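Local coordinates for protein meso-diaminopimelate dehydrogenase (Clostridium tetani, PDB 3WGY) that catalyses the reversible, NADP-dependent oxidative deamination of meso-diaminopimelate in its native form, and here, as an engineered variant, holds the keto acid 4-methyl-2-oxovalerate, at residues I5-V10 with A286-I291; G126-N131 with T144-G149; Q216-M221 with T230-I235; Y292-E297 with L306-S311. The protein carries 6 engineered substitutions. One frame throughout, in Å; residues are numbered along the deposited sequence.

Interaction 1 (I5-V10 with A286-I291)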
loop_
_atom_site.group_PDB
_atom_site.type_symbol
_atom_site.label_atom_id
_atom_site.label_comp_id
_atom_site.label_asym_id
_atom_site.label_seq_id
_atom_site.Cartn_x
_atom_site.Cartn_y
_atom_site.Cartn_z
ATOM N N ILE B 5 -9.522 -20.220 13.642
ATOM C CA ILE B 5 -9.635 -20.494 12.209
ATOM C C ILE B 5 -8.752 -21.717 11.955
ATOM O O ILE B 5 -7.561 -21.699 12.251
ATOM C CB ILE B 5 -9.128 -19.297 11.349
ATOM C CG1 ILE B 5 -10.049 -18.088 11.535
ATOM C CG2 ILE B 5 -9.104 -19.682 9.873
ATOM C CD1 ILE B 5 -9.661 -16.873 10.703
ATOM N N ARG B 6 -9.343 -22.780 11.416
ATOM C CA ARG B 6 -8.619 -24.025 11.164
ATOM C C ARG B 6 -7.859 -24.013 9.844
ATOM O O ARG B 6 -8.454 -24.082 8.769
ATOM C CB ARG B 6 -9.597 -25.201 11.184
ATOM C CG ARG B 6 -10.298 -25.397 12.532
ATOM C CD ARG B 6 -11.421 -26.419 12.425
ATOM N NE ARG B 6 -12.404 -25.982 11.439
ATOM C CZ ARG B 6 -13.521 -26.639 11.145
ATOM N NH1 ARG B 6 -13.808 -27.775 11.768
ATOM N NH2 ARG B 6 -14.345 -26.160 10.220
ATOM N N ILE B 7 -6.537 -23.950 9.930
ATOM C CA ILE B 7 -5.727 -23.905 8.726
ATOM C C ILE B 7 -5.148 -25.262 8.351
ATOM O O ILE B 7 -4.865 -26.093 9.211
ATOM C CB ILE B 7 -4.571 -22.886 8.872
ATOM C CG1 ILE B 7 -5.134 -21.472 9.083
ATOM C CG2 ILE B 7 -3.683 -22.920 7.634
ATOM C CD1 ILE B 7 -6.013 -20.980 7.966
ATOM N N GLY B 8 -4.991 -25.474 7.050
ATOM C CA GLY B 8 -4.424 -26.709 6.549
ATOM C C GLY B 8 -3.315 -26.346 5.583
ATOM O O GLY B 8 -3.508 -25.500 4.712
ATOM N N ILE B 9 -2.156 -26.975 5.735
ATOM C CA ILE B 9 -1.021 -26.694 4.866
ATOM C C ILE B 9 -0.728 -27.857 3.925
ATOM O O ILE B 9 -0.598 -28.995 4.369
ATOM C CB ILE B 9 0.270 -26.414 5.696
ATOM C CG1 ILE B 9 0.049 -25.230 6.638
ATOM C CG2 ILE B 9 1.441 -26.140 4.761
ATOM C CD1 ILE B 9 1.239 -24.933 7.534
ATOM N N VAL B 10 -0.629 -27.569 2.632
ATOM C CA VAL B 10 -0.310 -28.598 1.649
ATOM C C VAL B 10 1.106 -28.332 1.149
ATOM O O VAL B 10 1.352 -27.335 0.465
ATOM C CB VAL B 10 -1.251 -28.561 0.437
ATOM C CG1 VAL B 10 -0.839 -29.637 -0.553
ATOM C CG2 VAL B 10 -2.693 -28.770 0.876
ATOM N N ALA B 286 -2.006 -14.189 6.466
ATOM C CA ALA B 286 -2.908 -13.054 6.635
ATOM C C ALA B 286 -4.102 -13.161 5.691
ATOM O O ALA B 286 -5.251 -12.911 6.088
ATOM C CB ALA B 286 -2.173 -11.755 6.394
ATOM N N TYR B 287 -3.829 -13.526 4.442
ATOM C CA TYR B 287 -4.892 -13.670 3.460
ATOM C C TYR B 287 -5.808 -14.855 3.772
ATOM O O TYR B 287 -6.940 -14.909 3.293
ATOM C CB TYR B 287 -4.306 -13.771 2.053
ATOM C CG TYR B 287 -4.159 -12.402 1.422
ATOM C CD1 TYR B 287 -5.248 -11.778 0.809
ATOM C CD2 TYR B 287 -2.970 -11.682 1.540
ATOM C CE1 TYR B 287 -5.164 -10.466 0.339
ATOM C CE2 TYR B 287 -2.873 -10.366 1.071
ATOM C CZ TYR B 287 -3.977 -9.764 0.480
ATOM O OH TYR B 287 -3.914 -8.448 0.078
ATOM N N SER B 288 -5.328 -15.790 4.589
ATOM C CA SER B 288 -6.151 -16.930 4.980
ATOM C C SER B 288 -7.271 -16.411 5.863
ATOM O O SER B 288 -8.397 -16.898 5.800
ATOM C CB SER B 288 -5.337 -17.964 5.757
ATOM O OG SER B 288 -4.612 -18.779 4.860
ATOM N N ARG B 289 -6.951 -15.418 6.688
ATOM C CA ARG B 289 -7.944 -14.831 7.572
ATOM C C ARG B 289 -9.037 -14.194 6.726
ATOM O O ARG B 289 -10.219 -14.303 7.045
ATOM C CB ARG B 289 -7.315 -13.766 8.480
ATOM C CG ARG B 289 -8.333 -13.107 9.412
ATOM C CD ARG B 289 -7.702 -12.143 10.405
ATOM N NE ARG B 289 -6.738 -12.788 11.296
ATOM C CZ ARG B 289 -5.424 -12.771 11.126
ATOM N NH1 ARG B 289 -4.887 -12.134 10.088
ATOM N NH2 ARG B 289 -4.643 -13.397 11.993
ATOM N N ALA B 290 -8.634 -13.533 5.642
ATOM C CA ALA B 290 -9.578 -12.869 4.749
ATOM C C ALA B 290 -10.470 -13.853 4.004
ATOM O O ALA B 290 -11.666 -13.610 3.841
ATOM C CB ALA B 290 -8.832 -12.006 3.748
ATOM N N ILE B 291 -9.885 -14.950 3.530
ATOM C CA ILE B 291 -10.653 -15.948 2.797
ATOM C C ILE B 291 -11.652 -16.621 3.722
ATOM O O ILE B 291 -12.785 -16.900 3.330
ATOM C CB ILE B 291 -9.732 -17.007 2.169
ATOM C CG1 ILE B 291 -8.808 -16.332 1.155
ATOM C CG2 ILE B 291 -10.558 -18.086 1.494
ATOM C CD1 ILE B 291 -9.535 -15.471 0.138
#
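Strand 5-10 and helix segment 286-291 face each other with their backbones well apart. The CA atoms of Ile5 and Arg289 are 7.5 Å apart, and those of Ile7 and Ser288 are 7.9 Å apart. The two backbones do not meet, so side chains fill the gap. Ile5 and Ile7 both point at the helix. Ile5 crosses Arg289 at about a right angle. Its CD1 comes to 4.1 Å from Arg289 CA and 4.2 Å from Arg289 CG. The far arm of Ile5 is stretched out (chi2 -178°), which carries the methyl to the helix backbone. Ile7 is folded at the same torsion (chi2 -60°), and its CD1 lies 3.8 Å from Ser288 CB. The contact is made mainly by carbon atoms, and its four touching residues are buried. The polar ends turn elsewhere. Ser288 OG bonds back to Leu284 O, one turn earlier in the helix. Arg289 gives the contact its aliphatic base, then bends at chi3. Its guanidinium forms a salt bridge with Asp28 and a hydrogen bond with Asn26.

The strand belongs to the parallel sheet of a Rossmann-type domain, and the glycine-rich turn after it is consistent with a dinucleotide-binding loop. In that sheet it lies between strands 29-36 and 65-68. Helix 276-296 spans these strands: Arg289 touches Met29, and Ser288 touches Val65 and Ile67. Ile7 also meets Ile23 of helix 14-23, and Ile9 packs on Val19 of the same helix.

Interaction 2 (G126-N131 with T144-G149)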
loop_
_atom_site.group_PDB
_atom_site.type_symbol
_atom_site.label_atom_id
_atom_site.label_comp_id
_atom_site.label_asym_id
_atom_site.label_seq_id
_atom_site.Cartn_x
_atom_site.Cartn_y
_atom_site.Cartn_z
ATOM N N GLY B 126 0.873 -10.221 -5.585
ATOM C CA GLY B 126 0.372 -9.983 -4.247
ATOM C C GLY B 126 0.467 -8.518 -3.876
ATOM O O GLY B 126 -0.206 -7.674 -4.470
ATOM N N LEU B 127 1.317 -8.204 -2.902
ATOM C CA LEU B 127 1.458 -6.820 -2.466
ATOM C C LEU B 127 1.924 -5.886 -3.583
ATOM O O LEU B 127 1.426 -4.769 -3.706
ATOM C CB LEU B 127 2.405 -6.737 -1.270
ATOM C CG LEU B 127 2.027 -7.679 -0.122
ATOM C CD1 LEU B 127 2.944 -7.425 1.061
ATOM C CD2 LEU B 127 0.574 -7.455 0.278
ATOM N N PHE B 128 2.872 -6.328 -4.400
ATOM C CA PHE B 128 3.337 -5.466 -5.476
ATOM C C PHE B 128 2.216 -5.173 -6.461
ATOM O O PHE B 128 2.096 -4.056 -6.961
ATOM C CB PHE B 128 4.538 -6.098 -6.189
ATOM C CG PHE B 128 5.844 -5.894 -5.469
ATOM C CD1 PHE B 128 5.872 -5.392 -4.174
ATOM C CD2 PHE B 128 7.044 -6.217 -6.081
ATOM C CE1 PHE B 128 7.082 -5.219 -3.504
ATOM C CE2 PHE B 128 8.260 -6.046 -5.416
ATOM C CZ PHE B 128 8.280 -5.549 -4.131
ATOM N N SER B 129 1.384 -6.181 -6.718
ATOM C CA SER B 129 0.257 -6.053 -7.628
ATOM C C SER B 129 -0.691 -4.970 -7.124
ATOM O O SER B 129 -1.122 -4.109 -7.884
ATOM C CB SER B 129 -0.508 -7.382 -7.717
ATOM O OG SER B 129 0.381 -8.469 -7.902
ATOM N N LEU B 130 -1.012 -5.024 -5.835
ATOM C CA LEU B 130 -1.917 -4.051 -5.233
ATOM C C LEU B 130 -1.375 -2.641 -5.386
ATOM O O LEU B 130 -2.126 -1.706 -5.668
ATOM C CB LEU B 130 -2.113 -4.343 -3.743
ATOM C CG LEU B 130 -3.002 -5.527 -3.364
ATOM C CD1 LEU B 130 -2.707 -5.964 -1.930
ATOM C CD2 LEU B 130 -4.485 -5.121 -3.543
ATOM N N ASN B 131 -0.068 -2.486 -5.190
ATOM C CA ASN B 131 0.526 -1.172 -5.290
ATOM C C ASN B 131 0.660 -0.648 -6.703
ATOM O O ASN B 131 0.639 0.567 -6.902
ATOM C CB ASN B 131 1.861 -1.121 -4.540
ATOM C CG ASN B 131 1.654 -0.995 -3.038
ATOM O OD1 ASN B 131 1.523 -1.989 -2.324
ATOM N ND2 ASN B 131 1.582 0.231 -2.564
ATOM N N THR B 144 4.553 3.617 -14.136
ATOM C CA THR B 144 4.789 2.701 -13.029
ATOM C C THR B 144 6.113 2.001 -13.262
ATOM O O THR B 144 6.423 1.604 -14.387
ATOM C CB THR B 144 3.713 1.609 -12.920
ATOM O OG1 THR B 144 2.427 2.215 -12.764
ATOM C CG2 THR B 144 3.999 0.716 -11.727
ATOM N N HIS B 145 6.885 1.842 -12.195
ATOM C CA HIS B 145 8.170 1.180 -12.282
ATOM C C HIS B 145 8.325 0.137 -11.178
ATOM O O HIS B 145 8.303 0.478 -9.991
ATOM C CB HIS B 145 9.294 2.207 -12.161
ATOM C CG HIS B 145 9.305 3.228 -13.258
ATOM N ND1 HIS B 145 9.447 2.888 -14.588
ATOM C CD2 HIS B 145 9.215 4.579 -13.221
ATOM C CE1 HIS B 145 9.446 3.985 -15.322
ATOM N NE2 HIS B 145 9.307 5.024 -14.518
ATOM N N THR B 146 8.465 -1.129 -11.559
ATOM C CA THR B 146 8.671 -2.177 -10.574
ATOM C C THR B 146 10.103 -2.691 -10.711
ATOM O O THR B 146 10.571 -2.975 -11.816
ATOM C CB THR B 146 7.709 -3.373 -10.752
ATOM O OG1 THR B 146 6.352 -2.917 -10.719
ATOM C CG2 THR B 146 7.901 -4.368 -9.623
ATOM N N PHE B 147 10.797 -2.783 -9.585
ATOM C CA PHE B 147 12.173 -3.284 -9.556
ATOM C C PHE B 147 12.189 -4.463 -8.591
ATOM O O PHE B 147 11.492 -4.447 -7.578
ATOM C CB PHE B 147 13.140 -2.216 -9.040
ATOM C CG PHE B 147 13.275 -1.011 -9.932
ATOM C CD1 PHE B 147 12.236 -0.110 -10.074
ATOM C CD2 PHE B 147 14.474 -0.754 -10.593
ATOM C CE1 PHE B 147 12.382 1.039 -10.854
ATOM C CE2 PHE B 147 14.632 0.393 -11.376
ATOM C CZ PHE B 147 13.582 1.290 -11.504
ATOM N N TRP B 148 12.917 -5.463 -8.833
ATOM C CA TRP B 148 12.981 -6.591 -7.923
ATOM C C TRP B 148 14.342 -6.557 -7.224
ATOM O O TRP B 148 15.373 -6.865 -7.820
ATOM C CB TRP B 148 12.724 -7.885 -8.698
ATOM C CG TRP B 148 11.293 -7.932 -9.206
ATOM C CD1 TRP B 148 10.187 -8.351 -8.512
ATOM C CD2 TRP B 148 10.809 -7.442 -10.467
ATOM N NE1 TRP B 148 9.045 -8.147 -9.261
ATOM C CE2 TRP B 148 9.399 -7.593 -10.464
ATOM C CE3 TRP B 148 11.427 -6.887 -11.597
ATOM C CZ2 TRP B 148 8.599 -7.210 -11.550
ATOM C CZ3 TRP B 148 10.628 -6.502 -12.680
ATOM C CH2 TRP B 148 9.227 -6.668 -12.645
ATOM N N GLY B 149 14.301 -6.111 -5.963
ATOM C CA GLY B 149 15.470 -5.954 -5.105
ATOM C C GLY B 149 16.442 -7.094 -5.172
ATOM O O GLY B 149 16.156 -8.100 -5.823
#
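Ser129 OG, on the residue next to Phe128, which meets Thr146, is gripped from several sides. It accepts the Gly126 N-H at 2.9 Å along a nearly straight bond (167°). It also hydrogen-bonds the terminal carboxylate of Leu326 of the second subunit, and Arg132 adds a weak bond. These ties hold the helix turn from which Phe128 points toward the strand.

Phe128 carries the contact. Its side chain sets off toward segment 144-149, and its ring reaches three successive residues there. Phe128 CD2 lies 4.1 Å from Thr146 CG2, and the two side chains meet at a slant. Phe128 CE2 is 4.2 Å from Phe147 O. Trp148 NE1 comes up to the edge of the phenyl ring, near its plane, 4.2 Å from Phe128 CD2. Trp148 NE1 is a hydrogen-bond partner of Asp124, so the indole is held in place at its polar corner. Thr146 CG2 stands anti to the backbone N (chi1 -56° for OG1). It sits 3.4 Å above one face of the Trp148 ring, toward the rim. The methyl thus touches both aromatic side chains. Thr146 OG1 bonds to Arg132. Phe128 is further enclosed by Trp123, edge-to-face, and by Val253, Phe269 and Leu271.

Phe147 points away from the helix. Its ring makes a cation-pi contact with Lys196 and packs on helix 177-184. Within this chain, strand 142-147 is an outermost strand of an antiparallel sheet with strands 249-258 and 264-273. Helix 123-138 packed on this sheet makes a helix-on-sheet layer of the diaminopimelate dehydrogenase C-terminal domain.

Interaction 3 (Q216-M221 with T230-I235)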
loop_
_atom_site.group_PDB
_atom_site.type_symbol
_atom_site.label_atom_id
_atom_site.label_comp_id
_atom_site.label_asym_id
_atom_site.label_seq_id
_atom_site.Cartn_x
_atom_site.Cartn_y
_atom_site.Cartn_z
ATOM N N GLN B 216 33.687 -13.867 -19.169
ATOM C CA GLN B 216 33.121 -13.478 -20.448
ATOM C C GLN B 216 32.071 -14.463 -20.952
ATOM O O GLN B 216 31.172 -14.084 -21.703
ATOM C CB GLN B 216 34.246 -13.279 -21.469
ATOM C CG GLN B 216 35.254 -12.213 -21.031
ATOM C CD GLN B 216 34.601 -10.861 -20.758
ATOM O OE1 GLN B 216 34.024 -10.246 -21.653
ATOM N NE2 GLN B 216 34.692 -10.399 -19.518
ATOM N N ASP B 217 32.170 -15.722 -20.539
ATOM C CA ASP B 217 31.177 -16.707 -20.945
ATOM C C ASP B 217 29.862 -16.404 -20.226
ATOM O O ASP B 217 28.775 -16.610 -20.770
ATOM C CB ASP B 217 31.645 -18.113 -20.590
ATOM C CG ASP B 217 32.773 -18.579 -21.479
ATOM O OD1 ASP B 217 33.239 -17.767 -22.309
ATOM O OD2 ASP B 217 33.194 -19.743 -21.350
ATOM N N ILE B 218 29.973 -15.910 -18.998
ATOM C CA ILE B 218 28.802 -15.568 -18.206
ATOM C C ILE B 218 28.175 -14.284 -18.736
ATOM O O ILE B 218 26.975 -14.237 -19.011
ATOM C CB ILE B 218 29.175 -15.388 -16.709
ATOM C CG1 ILE B 218 29.514 -16.747 -16.093
ATOM C CG2 ILE B 218 28.014 -14.761 -15.946
ATOM C CD1 ILE B 218 29.985 -16.684 -14.654
ATOM N N LYS B 219 28.996 -13.252 -18.893
ATOM C CA LYS B 219 28.526 -11.963 -19.380
ATOM C C LYS B 219 27.843 -12.002 -20.752
ATOM O O LYS B 219 26.803 -11.369 -20.954
ATOM C CB LYS B 219 29.684 -10.966 -19.428
ATOM C CG LYS B 219 30.252 -10.590 -18.074
ATOM C CD LYS B 219 31.095 -9.334 -18.201
ATOM C CE LYS B 219 31.672 -8.901 -16.868
ATOM N NZ LYS B 219 32.072 -7.466 -16.878
ATOM N N THR B 220 28.420 -12.739 -21.695
ATOM C CA THR B 220 27.849 -12.813 -23.038
ATOM C C THR B 220 26.778 -13.886 -23.198
ATOM O O THR B 220 26.277 -14.098 -24.300
ATOM C CB THR B 220 28.941 -13.076 -24.099
ATOM O OG1 THR B 220 29.514 -14.372 -23.882
ATOM C CG2 THR B 220 30.034 -12.024 -24.014
ATOM N N MET B 221 26.423 -14.563 -22.109
ATOM C CA MET B 221 25.413 -15.615 -22.176
ATOM C C MET B 221 24.045 -15.078 -22.572
ATOM O O MET B 221 23.469 -14.240 -21.877
ATOM C CB MET B 221 25.293 -16.336 -20.839
ATOM C CG MET B 221 24.377 -17.543 -20.901
ATOM S SD MET B 221 24.192 -18.329 -19.310
ATOM C CE MET B 221 25.726 -19.249 -19.213
ATOM N N THR B 230 26.759 -7.216 -16.173
ATOM C CA THR B 230 27.015 -8.314 -15.248
ATOM C C THR B 230 28.415 -8.283 -14.652
ATOM O O THR B 230 29.395 -8.107 -15.367
ATOM C CB THR B 230 26.820 -9.668 -15.961
ATOM O OG1 THR B 230 25.481 -9.747 -16.470
ATOM C CG2 THR B 230 27.074 -10.825 -15.009
ATOM N N THR B 231 28.494 -8.454 -13.337
ATOM C CA THR B 231 29.767 -8.466 -12.625
ATOM C C THR B 231 29.999 -9.881 -12.124
ATOM O O THR B 231 29.060 -10.552 -11.685
ATOM C CB THR B 231 29.750 -7.524 -11.410
ATOM O OG1 THR B 231 29.486 -6.187 -11.843
ATOM C CG2 THR B 231 31.094 -7.559 -10.682
ATOM N N VAL B 232 31.242 -10.341 -12.198
ATOM C CA VAL B 232 31.563 -11.683 -11.739
ATOM C C VAL B 232 32.665 -11.628 -10.694
ATOM O O VAL B 232 33.761 -11.128 -10.959
ATOM C CB VAL B 232 32.017 -12.579 -12.908
ATOM C CG1 VAL B 232 32.356 -13.976 -12.403
ATOM C CG2 VAL B 232 30.919 -12.645 -13.964
ATOM N N HIS B 233 32.361 -12.123 -9.499
ATOM C CA HIS B 233 33.328 -12.149 -8.415
ATOM C C HIS B 233 33.732 -13.601 -8.186
ATOM O O HIS B 233 32.884 -14.499 -8.206
ATOM C CB HIS B 233 32.720 -11.592 -7.125
ATOM C CG HIS B 233 32.314 -10.154 -7.217
ATOM N ND1 HIS B 233 33.232 -9.127 -7.319
ATOM C CD2 HIS B 233 31.090 -9.571 -7.214
ATOM C CE1 HIS B 233 32.590 -7.974 -7.372
ATOM N NE2 HIS B 233 31.292 -8.217 -7.312
ATOM N N PHE B 234 35.021 -13.832 -7.970
ATOM C CA PHE B 234 35.497 -15.185 -7.731
ATOM C C PHE B 234 35.747 -15.411 -6.245
ATOM O O PHE B 234 36.453 -14.642 -5.593
ATOM C CB PHE B 234 36.752 -15.444 -8.567
ATOM C CG PHE B 234 36.476 -15.504 -10.043
ATOM C CD1 PHE B 234 35.742 -16.561 -10.580
ATOM C CD2 PHE B 234 36.897 -14.487 -10.890
ATOM C CE1 PHE B 234 35.434 -16.602 -11.938
ATOM C CE2 PHE B 234 36.591 -14.517 -12.254
ATOM C CZ PHE B 234 35.859 -15.577 -12.777
ATOM N N ILE B 235 35.135 -16.458 -5.706
ATOM C CA ILE B 235 35.279 -16.770 -4.297
ATOM C C ILE B 235 35.478 -18.273 -4.096
ATOM O O ILE B 235 35.423 -19.047 -5.047
ATOM C CB ILE B 235 34.019 -16.327 -3.509
ATOM C CG1 ILE B 235 32.795 -17.098 -4.004
ATOM C CG2 ILE B 235 33.783 -14.832 -3.682
ATOM C CD1 ILE B 235 31.558 -16.855 -3.171
#
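Ile218 and Lys219, near the end of helix 211-219, pack on Thr230 and Val232 of strand 230-234 in a partly buried, mainly apolar helix-to-strand contact. Ile218 makes much of the apolar part. Its CG2 branch, which stands anti to the backbone N (chi1 -71° for CG1), touches two strand residues at once. It lies 4.1 Å from Val232 CG2 and 4.2 Å from Thr230 CG2. Ile218 crosses Thr230 at about a right angle and meets Val232 at a slant.

The helix and strand belong to a beta-alpha-beta unit. Strand 197-205 comes first, then the helix, then strand 230-234, parallel to and beside the first strand at the end of a mixed sheet. Ile218 also reaches Cys201 and Val203, so it lies over both strands of the unit.

Lys219 runs along Thr230 in the opposite direction, with its CG 4.1 Å from Thr230 CB. The amine has a long, weak ion pair with Glu215. Thr230 OG1 is bound to Tyr228 O. At the helix end, Gln216 O takes two bonds from Thr220: OG1 at 2.8 Å and N at 3.1 Å.

Interaction 4 (Y292-E297 with L306-S311)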
loop_
_atom_site.group_PDB
_atom_site.type_symbol
_atom_site.label_atom_id
_atom_site.label_comp_id
_atom_site.label_asym_id
_atom_site.label_seq_id
_atom_site.Cartn_x
_atom_site.Cartn_y
_atom_site.Cartn_z
ATOM N N TYR B 292 -11.225 -16.877 4.951
ATOM C CA TYR B 292 -12.096 -17.486 5.940
ATOM C C TYR B 292 -13.310 -16.580 6.120
ATOM O O TYR B 292 -14.448 -17.041 6.094
ATOM C CB TYR B 292 -11.358 -17.644 7.273
ATOM C CG TYR B 292 -12.257 -17.994 8.440
ATOM C CD1 TYR B 292 -12.895 -16.995 9.182
ATOM C CD2 TYR B 292 -12.488 -19.324 8.790
ATOM C CE1 TYR B 292 -13.745 -17.316 10.245
ATOM C CE2 TYR B 292 -13.332 -19.656 9.845
ATOM C CZ TYR B 292 -13.959 -18.651 10.570
ATOM O OH TYR B 292 -14.805 -18.986 11.611
ATOM N N LYS B 293 -13.057 -15.284 6.293
ATOM C CA LYS B 293 -14.135 -14.322 6.477
ATOM C C LYS B 293 -15.062 -14.322 5.273
ATOM O O LYS B 293 -16.279 -14.416 5.422
ATOM C CB LYS B 293 -13.564 -12.921 6.698
ATOM C CG LYS B 293 -12.661 -12.823 7.914
ATOM C CD LYS B 293 -12.299 -11.383 8.226
ATOM C CE LYS B 293 -11.402 -11.295 9.443
ATOM N NZ LYS B 293 -11.217 -9.892 9.890
ATOM N N LEU B 294 -14.488 -14.226 4.076
ATOM C CA LEU B 294 -15.286 -14.222 2.863
ATOM C C LEU B 294 -16.049 -15.526 2.651
ATOM O O LEU B 294 -17.157 -15.516 2.114
ATOM C CB LEU B 294 -14.408 -13.940 1.643
ATOM C CG LEU B 294 -13.971 -12.487 1.428
ATOM C CD1 LEU B 294 -13.035 -12.425 0.242
ATOM C CD2 LEU B 294 -15.188 -11.602 1.189
ATOM N N SER B 295 -15.464 -16.650 3.060
ATOM C CA SER B 295 -16.138 -17.932 2.886
ATOM C C SER B 295 -17.402 -17.973 3.740
ATOM O O SER B 295 -18.424 -18.508 3.313
ATOM C CB SER B 295 -15.217 -19.100 3.266
ATOM O OG SER B 295 -15.017 -19.175 4.664
ATOM N N LYS B 296 -17.330 -17.403 4.944
ATOM C CA LYS B 296 -18.478 -17.360 5.846
ATOM C C LYS B 296 -19.596 -16.464 5.304
ATOM O O LYS B 296 -20.780 -16.721 5.534
ATOM C CB LYS B 296 -18.049 -16.857 7.227
ATOM C CG LYS B 296 -17.092 -17.786 7.951
ATOM C CD LYS B 296 -17.717 -19.160 8.156
ATOM C CE LYS B 296 -16.736 -20.138 8.777
ATOM N NZ LYS B 296 -17.318 -21.506 8.841
ATOM N N GLU B 297 -19.216 -15.409 4.590
ATOM C CA GLU B 297 -20.192 -14.495 4.014
ATOM C C GLU B 297 -20.743 -15.130 2.746
ATOM O O GLU B 297 -21.426 -14.480 1.955
ATOM C CB GLU B 297 -19.544 -13.154 3.668
ATOM C CG GLU B 297 -18.763 -12.523 4.798
ATOM C CD GLU B 297 -18.149 -11.196 4.398
ATOM O OE1 GLU B 297 -18.108 -10.898 3.187
ATOM O OE2 GLU B 297 -17.698 -10.459 5.295
ATOM N N LEU B 306 -6.617 -8.217 -5.423
ATOM C CA LEU B 306 -7.264 -7.012 -5.941
ATOM C C LEU B 306 -8.724 -6.855 -5.521
ATOM O O LEU B 306 -9.233 -5.735 -5.477
ATOM C CB LEU B 306 -7.190 -6.986 -7.471
ATOM C CG LEU B 306 -5.901 -6.530 -8.179
ATOM C CD1 LEU B 306 -4.683 -7.131 -7.533
ATOM C CD2 LEU B 306 -5.978 -6.918 -9.653
ATOM N N ASP B 307 -9.388 -7.970 -5.211
ATOM C CA ASP B 307 -10.798 -7.964 -4.809
ATOM C C ASP B 307 -11.026 -7.935 -3.305
ATOM O O ASP B 307 -12.172 -7.884 -2.865
ATOM C CB ASP B 307 -11.515 -9.227 -5.310
ATOM C CG ASP B 307 -11.227 -9.542 -6.755
ATOM O OD1 ASP B 307 -11.498 -8.686 -7.616
ATOM O OD2 ASP B 307 -10.733 -10.660 -7.025
ATOM N N ILE B 308 -9.961 -7.968 -2.515
ATOM C CA ILE B 308 -10.112 -8.026 -1.062
ATOM C C ILE B 308 -9.738 -6.772 -0.270
ATOM O O ILE B 308 -8.598 -6.329 -0.294
ATOM C CB ILE B 308 -9.285 -9.202 -0.497
ATOM C CG1 ILE B 308 -9.671 -10.500 -1.206
ATOM C CG2 ILE B 308 -9.514 -9.332 0.996
ATOM C CD1 ILE B 308 -8.781 -11.670 -0.833
ATOM N N PRO B 309 -10.702 -6.207 0.470
ATOM C CA PRO B 309 -10.475 -5.005 1.280
ATOM C C PRO B 309 -9.437 -5.357 2.342
ATOM O O PRO B 309 -9.446 -6.469 2.879
ATOM C CB PRO B 309 -11.854 -4.732 1.894
ATOM C CG PRO B 309 -12.799 -5.373 0.926
ATOM C CD PRO B 309 -12.094 -6.662 0.596
ATOM N N PHE B 310 -8.544 -4.422 2.638
ATOM C CA PHE B 310 -7.504 -4.680 3.627
ATOM C C PHE B 310 -8.080 -5.013 5.007
ATOM O O PHE B 310 -7.445 -5.709 5.792
ATOM C CB PHE B 310 -6.559 -3.482 3.729
ATOM C CG PHE B 310 -5.566 -3.389 2.599
ATOM C CD1 PHE B 310 -5.724 -4.144 1.441
ATOM C CD2 PHE B 310 -4.483 -2.525 2.689
ATOM C CE1 PHE B 310 -4.816 -4.034 0.390
ATOM C CE2 PHE B 310 -3.569 -2.409 1.644
ATOM C CZ PHE B 310 -3.733 -3.160 0.495
ATOM N N SER B 311 -9.287 -4.537 5.292
ATOM C CA SER B 311 -9.919 -4.809 6.586
ATOM C C SER B 311 -10.008 -6.309 6.898
ATOM O O SER B 311 -9.924 -6.712 8.061
ATOM C CB SER B 311 -11.326 -4.208 6.628
ATOM O OG SER B 311 -12.147 -4.774 5.625
#
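Leu294 and Ile308 meet at a slant, methyl against methylene. Leu294 CD1 is 4.1 Å from Ile308 CG1. Leu294 points toward the other segment, and its outer arm is extended (chi2 176°), which brings CD1 to the isoleucine. Ile308 lies across it and also packs on Tyr287, Ala290 and Ile291. It therefore lies against successive turns of one helix.

The second approach is polar. The Lys293 chain is extended beyond CG, and its NZ ends 3.9 Å from Ser311 O. That amine is hydrogen-bonded to Ser314 O, a little farther along the same loop.

Helix 276-296 is followed by strand 301-303, the outermost strand, within this chain, of the parallel sheet of the Rossmann-type domain. The loop after that strand passes across the helix, and this contact joins the two. Leu294 touches Ile116 and Ile308 touches Leu118, both on the neighbouring strand 116-118. The loop also faces the second subunit, where Phe310 meets Phe310 of that chain with ring planes at about 40°.

Inside the helix end, Tyr292 O takes two bonds from one face of its plane. Ser295 OG comes to 2.6 Å, tilted 25° from the carbonyl plane, and Lys296 N to 3.1 Å.

In the fold
Interactions 1 and 4 share helix 276-296, with centres about 12 Å apart. They touch: Ile5 CG2 lies 3.6 Å from Tyr292 CD2. Interaction 2 joins this group through Leu130. Leu130 CD1 is 3.4 Å from Tyr287 OH of interaction 1 and 3.7 Å from Phe310 CE1 of interaction 4. Interactions 2 and 4 both reach the second subunit. Interaction 3 stands apart, its centre about 28 Å from that of interaction 2 and about 47 Å from that of interaction 4. The bound 4-methyl-2-oxovalerate is about 10 Å from the Trp148 side chain and about 13 Å from that of Ile218. Its pocket, Ser153 to His156, which includes the engineered Leu154, follows segment 144-149.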